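Local coordinates for two-domain protein containing predicted PHP-like metal-dependent phosphoesterase (Bacteroides vulgatus ATCC 8482, PDB 3E38) that binds zinc ions in a PHP-like domain and is probably a metal-dependent phosphoesterase, possibly acting as a 5'-3' exonuclease on nucleic acids, at residues B[106-111]-B[129-134]; B[161-166]-B[185-190]; B[17-22]-B[219-224]; B[41-46]-B[84-89]. All coordinates share one frame; numbering follows the deposited sequence.

Interaction 1 of 4, residues B[106-111]-B[129-134]; sequences IFLSDS and QGAFMF
The side-chain amide of Q129 grips the backbone of S109 and D110 with three hydrogen bonds. S109 N donates to Q129 OE1 at 2.7 Å, nearly in line with the C=O bond. D110 N donates to the same Q129 OE1 at 3.0 Å, from above the amide plane. In return Q129 NE2 gives a 2.7 Å bond to D110 O, in the plane of its own amide and on a lone pair of the acceptor. Together they fix the rotation of the amide. With CG anti to the carbonyl carbon (chi1 -61°) and the chain extended beyond it, the Q129 amide is carried across to S109 and D110. S109 OG adds a weak bond to OE1. N71 holds the carboxylate of D110.

Backbone pairing forms the second group. I106 and F132 are an antiparallel hydrogen-bonded pair, with I106 N to F132 O 2.8 Å and F132 N to I106 O 2.7 Å.

The apolar contacts flank this pair. I106 and F132 lie side by side, CG1 against CB. I106 CD1 reaches the edge of the F134 ring at CE2, 4.0 Å away. L108 CD2 meets A131 CB at 3.5 Å, a tight fit.

G130 ends helix 119-128 in a Schellman motif, and the chain then enters strand 132-135 beside strand 102-106. F134 lies near H24, a zinc ligand, so this part of the PHP-like sheet adjoins the metal site.

Interaction 2 of 4, residues B[161-166]-B[185-190]; sequences GCMHGI and KNLTMI
H164 meets L187 and T188 through its backbone oxygen, while the CB of this histidine points away from segment 185-190. Its imidazole is the flat group here. The F132 ring meets it with the planes at about 30°, and ND1 accepts a bond from M133 N. The pairing of the two segments is carried by peptide groups. T188 N lies in the carbonyl plane of H164 and uses a lone pair of H164 O, at 2.9 Å. I166 N approaches T188 O nearly in line with the C=O bond, at 3.2 Å. I190 N donates to I166 O at 3.1 Å, tilted 28° from the carbonyl plane. These bonds join the two strands in parallel. G165 has no side chain, and its CA comes within 3.1 Å of T188 O.

L187 is the main apolar bridge. CG is anti to the carbonyl carbon (chi1 -54°), which sets the branch point facing segment 161-166. CB rests by H164 O. CD1 touches I166 CD1 at 3.8 Å and the selenium (SE) of M163 at 3.9 Å. CD2 sits 3.3 Å from M163 O. The M163 and L187 side chains cross at about a right angle.

Strand 165-170 runs between strands 132-135 and 188-192, parallel to both. Helix 176-185 links it to strand 188-192 in a beta-alpha-beta crossover, and I166 packs on W181 and C182 of that helix. L187 also touches Y158 of helix 152-159. From the other face of the sheet, T188 OG1 bonds to L230 O of helix 223-231.

Interaction 3 of 4, residues B[17-22]-B[219-224]; sequences TTLKCD and KERSLQ
R221 lays the aliphatic part of its side chain across the tip of L19. Its CB is 4.0 Å from L19 CD2. CG comes closest, 3.5 Å from the same L19 CD2. CG is anti to the backbone N (chi1 -167°), and the chain is extended from there to NE. CD is again 4.0 Å from L19 CD2, and NE is 4.1 Å from it. One methyl group thus meets four consecutive atoms of the arginine, and the two side chains cross at an oblique angle. Beyond NE the guanidinium turns to other partners. NH2 forms a salt bridge with D49, and NH1 bonds to G85 O.

The second methyl of L19 faces the backbone, with CD1 4.0 Å from E220 O and a similar distance from R221 CA. T17 adds its methyl, CG2, which lies 4.1 Å from E220 C.

R221 is the centre of an inverse gamma turn just before helix 223-231. S222 is the N-cap of that helix. Its OG donates to E220 OE2 at 2.6 Å, using the anti lone pair of the carboxylate, and also caps G225 N. These bonds link the turn to the start of the helix.

Across the two segments the contact is one of van der Waals packing, methyl groups against the arginine chain and the backbone, and is small, about 185 Å². The polar links run through D49, which also takes the N-H of K20. Its charge probably balances that of R221. This joins the arginine to the strand indirectly, in a partly exposed place away from the zinc sites.

Interaction 4 of 4, residues B[41-46]-B[84-89]; sequences DEAYRD and LGILLI
L84 sets one methyl squarely over the ring of Y44. Its CD2 stands 4.2 Å from the centroid, 3° off the ring normal, a CH-pi contact. The other methyl, CD1, drops into the hollow between D41 and Y44, one helical turn apart. It lies 3.9 Å from Y44 CB and 4.0 Å from D41 OD1. L84 CB touches the rim of the ring, 3.9 Å from Y44 CD1. Both methyls and CB of L84 thus lie against one face of the tyrosine.

I86 fills the next hollow. Its CD1 reaches the edge of the Y44 ring near its plane and sits 3.9 Å from Y44 CA. Its CG2 meets A43 CB at 4.3 Å. The bumps of L84 and I86 enter the surface of helix 36-45 at neighbouring points. Between them G85 closes a Schellman motif at the end of helix 72-83.

The contact is mainly apolar, though the closest approach is Y44 CD1 to L84 O, 3.4 Å. Its polar ends are satisfied elsewhere. D41 OD1 bonds to Q80. Y44 OH bonds to R306 of a neighbouring subunit, so the tyrosine joins dispersion contacts within the chain to a polar link in the assembly.

How the interactions relate
All four contacts reach the same large sheet of the PHP-like domain. Interaction 2 is the buried one and joins parallel strands by backbone bonds. Interaction 1 is partly buried and mixes strand pairing with an amide clasp. Interactions 1 and 2 are joined through neighbouring strands, where M133 O probably accepts bonds from H164 N and G165 N. Interactions 3 and 4 lie away from the zinc sites and rest on van der Waals contacts, with their polar ends bonded elsewhere. They meet through the R221 guanidinium and the packing of L223 on I89. I89 also packs on I106, so segment 84-89 touches interactions 1 and 3. Interaction 4 alone extends to neighbouring subunits.

Interaction 1 of 4, residues B[106-111]-B[129-134]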
# COMPACT_ATOMS: atom_id res chain seq x y z
N ILE B 106 -14.45 -23.04 -24.61
CA ILE B 106 -13.42 -23.65 -23.78
C ILE B 106 -13.62 -25.17 -23.73
O ILE B 106 -14.65 -25.74 -24.13
CB ILE B 106 -13.27 -22.97 -22.37
CG1 ILE B 106 -14.48 -23.24 -21.48
CG2 ILE B 106 -13.03 -21.43 -22.55
CD1 ILE B 106 -14.33 -22.76 -20.07
N PHE B 107 -12.55 -25.80 -23.30
CA PHE B 107 -12.46 -27.27 -23.29
C PHE B 107 -12.35 -27.78 -24.72
O PHE B 107 -12.78 -28.85 -25.08
CB PHE B 107 -13.58 -27.93 -22.47
CG PHE B 107 -13.37 -27.77 -20.98
CD1 PHE B 107 -12.41 -28.53 -20.34
CD2 PHE B 107 -14.04 -26.81 -20.25
CE1 PHE B 107 -12.19 -28.38 -19.02
CE2 PHE B 107 -13.84 -26.66 -18.90
CZ PHE B 107 -12.90 -27.44 -18.28
N LEU B 108 -11.75 -26.96 -25.54
CA LEU B 108 -11.42 -27.37 -26.90
C LEU B 108 -10.30 -28.37 -26.90
O LEU B 108 -9.50 -28.44 -25.96
CB LEU B 108 -10.94 -26.16 -27.75
CG LEU B 108 -12.05 -25.12 -28.01
CD1 LEU B 108 -11.54 -23.93 -28.80
CD2 LEU B 108 -13.28 -25.75 -28.69
N SER B 109 -10.23 -29.11 -28.01
CA SER B 109 -9.14 -30.05 -28.27
C SER B 109 -8.22 -29.46 -29.33
O SER B 109 -7.01 -29.71 -29.36
CB SER B 109 -9.67 -31.42 -28.68
OG SER B 109 -10.42 -31.33 -29.87
N ASP B 110 -8.80 -28.62 -30.17
CA ASP B 110 -8.05 -27.96 -31.25
C ASP B 110 -8.71 -26.63 -31.64
O ASP B 110 -9.91 -26.57 -31.99
CB ASP B 110 -7.96 -28.98 -32.43
CG ASP B 110 -7.13 -28.48 -33.59
OD1 ASP B 110 -6.61 -27.34 -33.55
OD2 ASP B 110 -7.00 -29.22 -34.56
N SER B 111 -7.93 -25.57 -31.54
CA SER B 111 -8.41 -24.20 -31.79
C SER B 111 -8.57 -23.85 -33.27
O SER B 111 -9.52 -23.15 -33.68
CB SER B 111 -7.51 -23.16 -31.10
OG SER B 111 -7.66 -23.23 -29.67
N GLN B 129 -16.52 -30.31 -30.96
CA GLN B 129 -15.49 -30.72 -30.01
C GLN B 129 -16.11 -30.83 -28.63
O GLN B 129 -15.45 -31.13 -27.66
CB GLN B 129 -14.33 -29.73 -29.98
CG GLN B 129 -13.62 -29.62 -31.30
CD GLN B 129 -12.42 -28.74 -31.24
OE1 GLN B 129 -11.79 -28.60 -30.19
NE2 GLN B 129 -12.06 -28.15 -32.38
N GLY B 130 -17.41 -30.61 -28.57
CA GLY B 130 -18.13 -30.64 -27.29
C GLY B 130 -17.69 -29.55 -26.29
O GLY B 130 -17.77 -29.72 -25.08
N ALA B 131 -17.16 -28.46 -26.83
CA ALA B 131 -16.72 -27.28 -26.04
C ALA B 131 -17.77 -26.71 -25.11
O ALA B 131 -18.97 -26.73 -25.42
CB ALA B 131 -16.28 -26.15 -26.98
N PHE B 132 -17.31 -26.16 -23.99
CA PHE B 132 -18.19 -25.39 -23.09
C PHE B 132 -18.13 -23.96 -23.62
O PHE B 132 -17.06 -23.37 -23.79
CB PHE B 132 -17.80 -25.50 -21.63
CG PHE B 132 -18.70 -24.71 -20.71
CD1 PHE B 132 -18.42 -23.36 -20.43
CD2 PHE B 132 -19.81 -25.32 -20.09
CE1 PHE B 132 -19.24 -22.61 -19.57
CE2 PHE B 132 -20.64 -24.59 -19.21
CZ PHE B 132 -20.34 -23.22 -18.95
N MSE B 133 -19.30 -23.46 -23.98
CA MSE B 133 -19.41 -22.16 -24.66
C MSE B 133 -20.17 -21.11 -23.91
O MSE B 133 -21.28 -21.34 -23.45
CB MSE B 133 -20.09 -22.37 -26.03
CG MSE B 133 -19.12 -23.01 -27.06
SE MSE B 133 -19.98 -23.79 -28.59
CE MSE B 133 -20.69 -25.41 -27.79
N PHE B 134 -19.58 -19.93 -23.84
CA PHE B 134 -20.29 -18.83 -23.21
C PHE B 134 -20.18 -17.49 -23.92
O PHE B 134 -19.23 -17.19 -24.59
CB PHE B 134 -19.91 -18.71 -21.73
CG PHE B 134 -18.44 -18.46 -21.47
CD1 PHE B 134 -17.94 -17.17 -21.41
CD2 PHE B 134 -17.58 -19.53 -21.25
CE1 PHE B 134 -16.58 -16.94 -21.13
CE2 PHE B 134 -16.22 -19.32 -20.96
CZ PHE B 134 -15.72 -18.01 -20.91
O HOH W 1 -14.79 -30.21 -24.88

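Interaction 2 of 4, residues B[161-166]-B[185-190]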
# COMPACT_ATOMS: atom_id res chain seq x y z
N GLY B 161 -27.54 -25.41 -28.70
CA GLY B 161 -26.62 -26.00 -27.73
C GLY B 161 -25.26 -25.35 -27.75
O GLY B 161 -24.24 -25.95 -27.36
N CYS B 162 -25.24 -24.10 -28.20
CA CYS B 162 -23.97 -23.35 -28.34
C CYS B 162 -23.77 -22.23 -27.35
O CYS B 162 -22.89 -21.38 -27.54
CB CYS B 162 -23.84 -22.78 -29.74
SG CYS B 162 -23.47 -24.07 -30.89
N MSE B 163 -24.61 -22.23 -26.31
CA MSE B 163 -24.52 -21.28 -25.20
C MSE B 163 -24.76 -21.99 -23.88
O MSE B 163 -25.87 -22.41 -23.59
CB MSE B 163 -25.53 -20.12 -25.35
CG MSE B 163 -25.23 -18.96 -24.39
SE MSE B 163 -26.58 -17.56 -24.22
CE MSE B 163 -26.76 -17.03 -26.09
N HIS B 164 -23.72 -22.13 -23.07
CA HIS B 164 -23.86 -22.82 -21.79
C HIS B 164 -23.77 -21.85 -20.59
O HIS B 164 -24.15 -22.17 -19.45
CB HIS B 164 -22.82 -23.93 -21.69
CG HIS B 164 -22.83 -24.83 -22.88
ND1 HIS B 164 -21.80 -24.87 -23.80
CD2 HIS B 164 -23.76 -25.72 -23.31
CE1 HIS B 164 -22.10 -25.74 -24.75
NE2 HIS B 164 -23.29 -26.27 -24.47
N GLY B 165 -23.27 -20.67 -20.90
CA GLY B 165 -23.12 -19.61 -19.92
C GLY B 165 -23.01 -18.27 -20.55
O GLY B 165 -23.03 -18.12 -21.79
N ILE B 166 -22.98 -17.29 -19.68
CA ILE B 166 -22.81 -15.89 -20.06
C ILE B 166 -21.97 -15.22 -19.02
O ILE B 166 -22.10 -15.53 -17.85
CB ILE B 166 -24.13 -15.12 -20.07
CG1 ILE B 166 -25.17 -15.90 -20.84
CG2 ILE B 166 -23.97 -13.71 -20.68
CD1 ILE B 166 -26.52 -15.18 -20.86
N LYS B 185 -32.82 -18.74 -18.36
CA LYS B 185 -32.42 -19.72 -19.38
C LYS B 185 -31.59 -20.88 -18.82
O LYS B 185 -31.09 -21.73 -19.54
CB LYS B 185 -31.71 -18.96 -20.51
CG LYS B 185 -32.75 -18.31 -21.43
CD LYS B 185 -32.35 -17.02 -22.17
CE LYS B 185 -33.59 -16.55 -23.03
NZ LYS B 185 -33.71 -15.07 -23.36
N ASN B 186 -31.43 -20.87 -17.50
CA ASN B 186 -30.69 -21.91 -16.78
C ASN B 186 -29.23 -22.07 -17.19
O ASN B 186 -28.76 -23.18 -17.45
CB ASN B 186 -31.40 -23.26 -16.95
CG ASN B 186 -30.95 -24.28 -15.92
OD1 ASN B 186 -30.44 -23.92 -14.86
ND2 ASN B 186 -31.14 -25.55 -16.22
N LEU B 187 -28.52 -20.96 -17.26
CA LEU B 187 -27.14 -20.97 -17.70
C LEU B 187 -26.19 -20.72 -16.55
O LEU B 187 -26.55 -20.26 -15.46
CB LEU B 187 -26.91 -19.91 -18.78
CG LEU B 187 -27.84 -19.99 -20.00
CD1 LEU B 187 -27.95 -18.68 -20.72
CD2 LEU B 187 -27.36 -21.05 -20.96
N THR B 188 -24.94 -21.01 -16.86
CA THR B 188 -23.81 -20.84 -15.92
C THR B 188 -23.33 -19.40 -15.91
O THR B 188 -22.98 -18.88 -16.94
CB THR B 188 -22.68 -21.77 -16.28
OG1 THR B 188 -23.21 -23.10 -16.22
CG2 THR B 188 -21.48 -21.62 -15.32
N MSE B 189 -23.37 -18.76 -14.73
CA MSE B 189 -22.88 -17.39 -14.57
C MSE B 189 -21.38 -17.44 -14.46
O MSE B 189 -20.83 -18.19 -13.66
CB MSE B 189 -23.46 -16.71 -13.34
CG MSE B 189 -24.98 -16.65 -13.36
SE MSE B 189 -25.58 -15.68 -11.86
CE MSE B 189 -27.47 -16.34 -11.88
N ILE B 190 -20.76 -16.66 -15.32
CA ILE B 190 -19.31 -16.58 -15.47
C ILE B 190 -18.71 -15.22 -15.17
O ILE B 190 -19.27 -14.18 -15.45
CB ILE B 190 -18.86 -16.94 -16.92
CG1 ILE B 190 -19.21 -18.37 -17.28
CG2 ILE B 190 -17.30 -16.81 -17.04
CD1 ILE B 190 -18.38 -19.42 -16.55

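Interaction 3 of 4, residues B[17-22]-B[219-224]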
# COMPACT_ATOMS: atom_id res chain seq x y z
N THR B 17 -15.05 -28.63 -3.61
CA THR B 17 -13.86 -27.84 -3.39
C THR B 17 -13.94 -26.57 -4.23
O THR B 17 -14.16 -26.62 -5.44
CB THR B 17 -12.55 -28.59 -3.69
OG1 THR B 17 -11.48 -27.70 -3.40
CG2 THR B 17 -12.44 -29.03 -5.16
N THR B 18 -13.77 -25.43 -3.58
CA THR B 18 -13.84 -24.12 -4.27
C THR B 18 -12.57 -23.82 -5.05
O THR B 18 -11.44 -23.62 -4.51
CB THR B 18 -14.24 -22.92 -3.31
OG1 THR B 18 -15.56 -23.14 -2.76
CG2 THR B 18 -14.23 -21.57 -4.07
N LEU B 19 -12.76 -23.76 -6.35
CA LEU B 19 -11.67 -23.43 -7.26
C LEU B 19 -11.85 -22.03 -7.85
O LEU B 19 -13.00 -21.55 -8.16
CB LEU B 19 -11.60 -24.50 -8.35
CG LEU B 19 -11.49 -25.96 -7.88
CD1 LEU B 19 -11.64 -26.92 -9.09
CD2 LEU B 19 -10.14 -26.21 -7.08
N LYS B 20 -10.73 -21.35 -7.98
CA LYS B 20 -10.72 -19.95 -8.48
C LYS B 20 -10.19 -19.93 -9.90
O LYS B 20 -9.03 -20.28 -10.17
CB LYS B 20 -9.95 -19.02 -7.54
CG LYS B 20 -10.37 -19.11 -6.05
CD LYS B 20 -9.43 -20.02 -5.28
CE LYS B 20 -9.85 -20.20 -3.83
NZ LYS B 20 -8.84 -20.95 -3.01
N CYS B 21 -11.09 -19.58 -10.82
CA CYS B 21 -10.77 -19.68 -12.24
C CYS B 21 -11.00 -18.42 -13.06
O CYS B 21 -11.89 -17.62 -12.74
CB CYS B 21 -11.58 -20.83 -12.85
SG CYS B 21 -11.56 -22.36 -11.89
N ASP B 22 -10.15 -18.26 -14.09
CA ASP B 22 -10.22 -17.15 -15.08
C ASP B 22 -10.26 -17.76 -16.47
O ASP B 22 -9.26 -18.27 -17.00
CB ASP B 22 -9.04 -16.19 -14.90
CG ASP B 22 -9.20 -14.89 -15.66
OD1 ASP B 22 -10.28 -14.70 -16.26
OD2 ASP B 22 -8.24 -14.06 -15.63
N LYS B 219 -16.13 -31.15 -7.60
CA LYS B 219 -16.10 -32.37 -6.78
C LYS B 219 -14.66 -32.80 -6.70
O LYS B 219 -14.27 -33.61 -5.86
CB LYS B 219 -16.95 -33.48 -7.39
CG LYS B 219 -18.47 -33.25 -7.37
CD LYS B 219 -19.23 -34.31 -8.17
N GLU B 220 -13.86 -32.25 -7.60
CA GLU B 220 -12.41 -32.51 -7.61
C GLU B 220 -11.66 -31.47 -8.38
O GLU B 220 -12.21 -30.85 -9.28
CB GLU B 220 -12.05 -33.90 -8.17
CG GLU B 220 -12.24 -34.05 -9.69
CD GLU B 220 -11.83 -35.43 -10.20
OE1 GLU B 220 -11.94 -36.41 -9.42
OE2 GLU B 220 -11.41 -35.54 -11.39
N ARG B 221 -10.40 -31.31 -8.02
CA ARG B 221 -9.54 -30.32 -8.66
C ARG B 221 -8.85 -30.92 -9.86
O ARG B 221 -7.66 -31.32 -9.83
CB ARG B 221 -8.47 -29.81 -7.69
CG ARG B 221 -7.75 -28.55 -8.17
CD ARG B 221 -6.66 -28.25 -7.19
NE ARG B 221 -6.07 -26.94 -7.39
CZ ARG B 221 -5.07 -26.69 -8.23
NH1 ARG B 221 -4.59 -27.66 -8.99
NH2 ARG B 221 -4.59 -25.45 -8.30
N SER B 222 -9.62 -30.97 -10.93
CA SER B 222 -9.15 -31.51 -12.22
C SER B 222 -9.92 -30.83 -13.29
O SER B 222 -10.91 -30.16 -13.00
CB SER B 222 -9.48 -32.99 -12.34
OG SER B 222 -10.92 -33.18 -12.47
N LEU B 223 -9.48 -31.07 -14.52
CA LEU B 223 -10.14 -30.52 -15.71
C LEU B 223 -11.58 -31.00 -15.81
O LEU B 223 -12.50 -30.24 -16.15
CB LEU B 223 -9.39 -30.89 -17.00
CG LEU B 223 -8.03 -30.14 -17.10
CD1 LEU B 223 -7.14 -30.67 -18.22
CD2 LEU B 223 -8.24 -28.64 -17.22
N GLN B 224 -11.78 -32.25 -15.44
CA GLN B 224 -13.12 -32.87 -15.53
C GLN B 224 -13.98 -32.32 -14.40
O GLN B 224 -15.20 -32.08 -14.54
CB GLN B 224 -13.04 -34.42 -15.49

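Interaction 4 of 4, residues B[41-46]-B[84-89]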
# COMPACT_ATOMS: atom_id res chain seq x y z
N ASP B 41 2.21 -17.36 -14.61
CA ASP B 41 2.82 -16.75 -13.43
C ASP B 41 1.83 -15.95 -12.61
O ASP B 41 1.85 -15.99 -11.39
CB ASP B 41 3.91 -15.78 -13.82
CG ASP B 41 5.08 -16.46 -14.47
OD1 ASP B 41 5.32 -17.62 -14.10
OD2 ASP B 41 5.72 -15.84 -15.36
N GLU B 42 1.00 -15.20 -13.31
CA GLU B 42 0.01 -14.33 -12.66
C GLU B 42 -1.03 -15.13 -11.92
O GLU B 42 -1.38 -14.79 -10.80
CB GLU B 42 -0.68 -13.46 -13.68
CG GLU B 42 0.26 -12.42 -14.34
CD GLU B 42 -0.44 -11.66 -15.48
OE1 GLU B 42 -1.43 -12.19 -16.07
OE2 GLU B 42 0.04 -10.56 -15.82
N ALA B 43 -1.51 -16.20 -12.54
CA ALA B 43 -2.57 -17.06 -11.96
C ALA B 43 -2.05 -17.68 -10.69
O ALA B 43 -2.70 -17.66 -9.65
CB ALA B 43 -3.04 -18.15 -12.95
N TYR B 44 -0.84 -18.19 -10.78
CA TYR B 44 -0.20 -18.78 -9.62
C TYR B 44 -0.17 -17.78 -8.48
O TYR B 44 -0.64 -18.00 -7.36
CB TYR B 44 1.25 -19.19 -9.96
CG TYR B 44 1.94 -19.84 -8.81
CD1 TYR B 44 1.51 -21.07 -8.34
CD2 TYR B 44 2.99 -19.21 -8.15
CE1 TYR B 44 2.11 -21.67 -7.26
CE2 TYR B 44 3.63 -19.83 -7.07
CZ TYR B 44 3.16 -21.06 -6.64
OH TYR B 44 3.73 -21.73 -5.60
N ARG B 45 0.45 -16.66 -8.79
CA ARG B 45 0.66 -15.59 -7.79
C ARG B 45 -0.63 -15.13 -7.14
O ARG B 45 -0.68 -14.90 -5.93
CB ARG B 45 1.40 -14.41 -8.43
CG ARG B 45 1.92 -13.42 -7.46
CD ARG B 45 2.98 -12.48 -8.11
NE ARG B 45 2.45 -11.75 -9.26
CZ ARG B 45 2.92 -11.79 -10.50
NH1 ARG B 45 4.00 -12.50 -10.80
NH2 ARG B 45 2.30 -11.07 -11.43
N ASP B 46 -1.68 -15.05 -7.94
CA ASP B 46 -2.99 -14.59 -7.49
C ASP B 46 -3.82 -15.68 -6.80
O ASP B 46 -5.00 -15.45 -6.51
CB ASP B 46 -3.88 -14.08 -8.65
CG ASP B 46 -3.35 -12.81 -9.37
OD1 ASP B 46 -2.30 -12.24 -8.99
OD2 ASP B 46 -4.05 -12.39 -10.35
N LEU B 84 3.63 -25.28 -11.94
CA LEU B 84 3.06 -24.39 -10.92
C LEU B 84 1.72 -24.83 -10.44
O LEU B 84 1.02 -24.12 -9.68
CB LEU B 84 2.95 -22.95 -11.43
CG LEU B 84 4.30 -22.26 -11.70
CD1 LEU B 84 4.05 -20.84 -12.14
CD2 LEU B 84 5.19 -22.28 -10.49
N GLY B 85 1.36 -26.01 -10.91
CA GLY B 85 0.11 -26.63 -10.49
C GLY B 85 -1.14 -25.93 -10.91
O GLY B 85 -2.18 -26.08 -10.28
N ILE B 86 -1.05 -25.14 -11.97
CA ILE B 86 -2.23 -24.46 -12.57
C ILE B 86 -2.81 -25.35 -13.66
O ILE B 86 -2.07 -25.90 -14.49
CB ILE B 86 -1.89 -23.06 -13.18
CG1 ILE B 86 -1.15 -22.19 -12.16
CG2 ILE B 86 -3.14 -22.34 -13.76
CD1 ILE B 86 -1.80 -22.09 -10.78
N LEU B 87 -4.13 -25.50 -13.61
CA LEU B 87 -4.91 -26.26 -14.59
C LEU B 87 -5.15 -25.39 -15.80
O LEU B 87 -5.64 -24.27 -15.67
CB LEU B 87 -6.30 -26.71 -14.02
CG LEU B 87 -6.32 -27.67 -12.80
CD1 LEU B 87 -7.75 -27.86 -12.28
CD2 LEU B 87 -5.67 -29.03 -13.09
N LEU B 88 -4.83 -25.94 -16.97
CA LEU B 88 -4.87 -25.20 -18.23
C LEU B 88 -5.92 -25.76 -19.18
O LEU B 88 -5.76 -26.81 -19.77
CB LEU B 88 -3.47 -25.20 -18.84
CG LEU B 88 -3.03 -24.38 -20.05
CD1 LEU B 88 -3.04 -22.90 -19.81
CD2 LEU B 88 -1.63 -24.82 -20.42
N ILE B 89 -6.97 -24.99 -19.33
CA ILE B 89 -8.11 -25.29 -20.20
C ILE B 89 -7.84 -24.59 -21.53
O ILE B 89 -7.68 -23.36 -21.61
CB ILE B 89 -9.42 -24.78 -19.54
CG1 ILE B 89 -9.57 -25.38 -18.15
CG2 ILE B 89 -10.72 -25.00 -20.42
CD1 ILE B 89 -10.56 -24.60 -17.27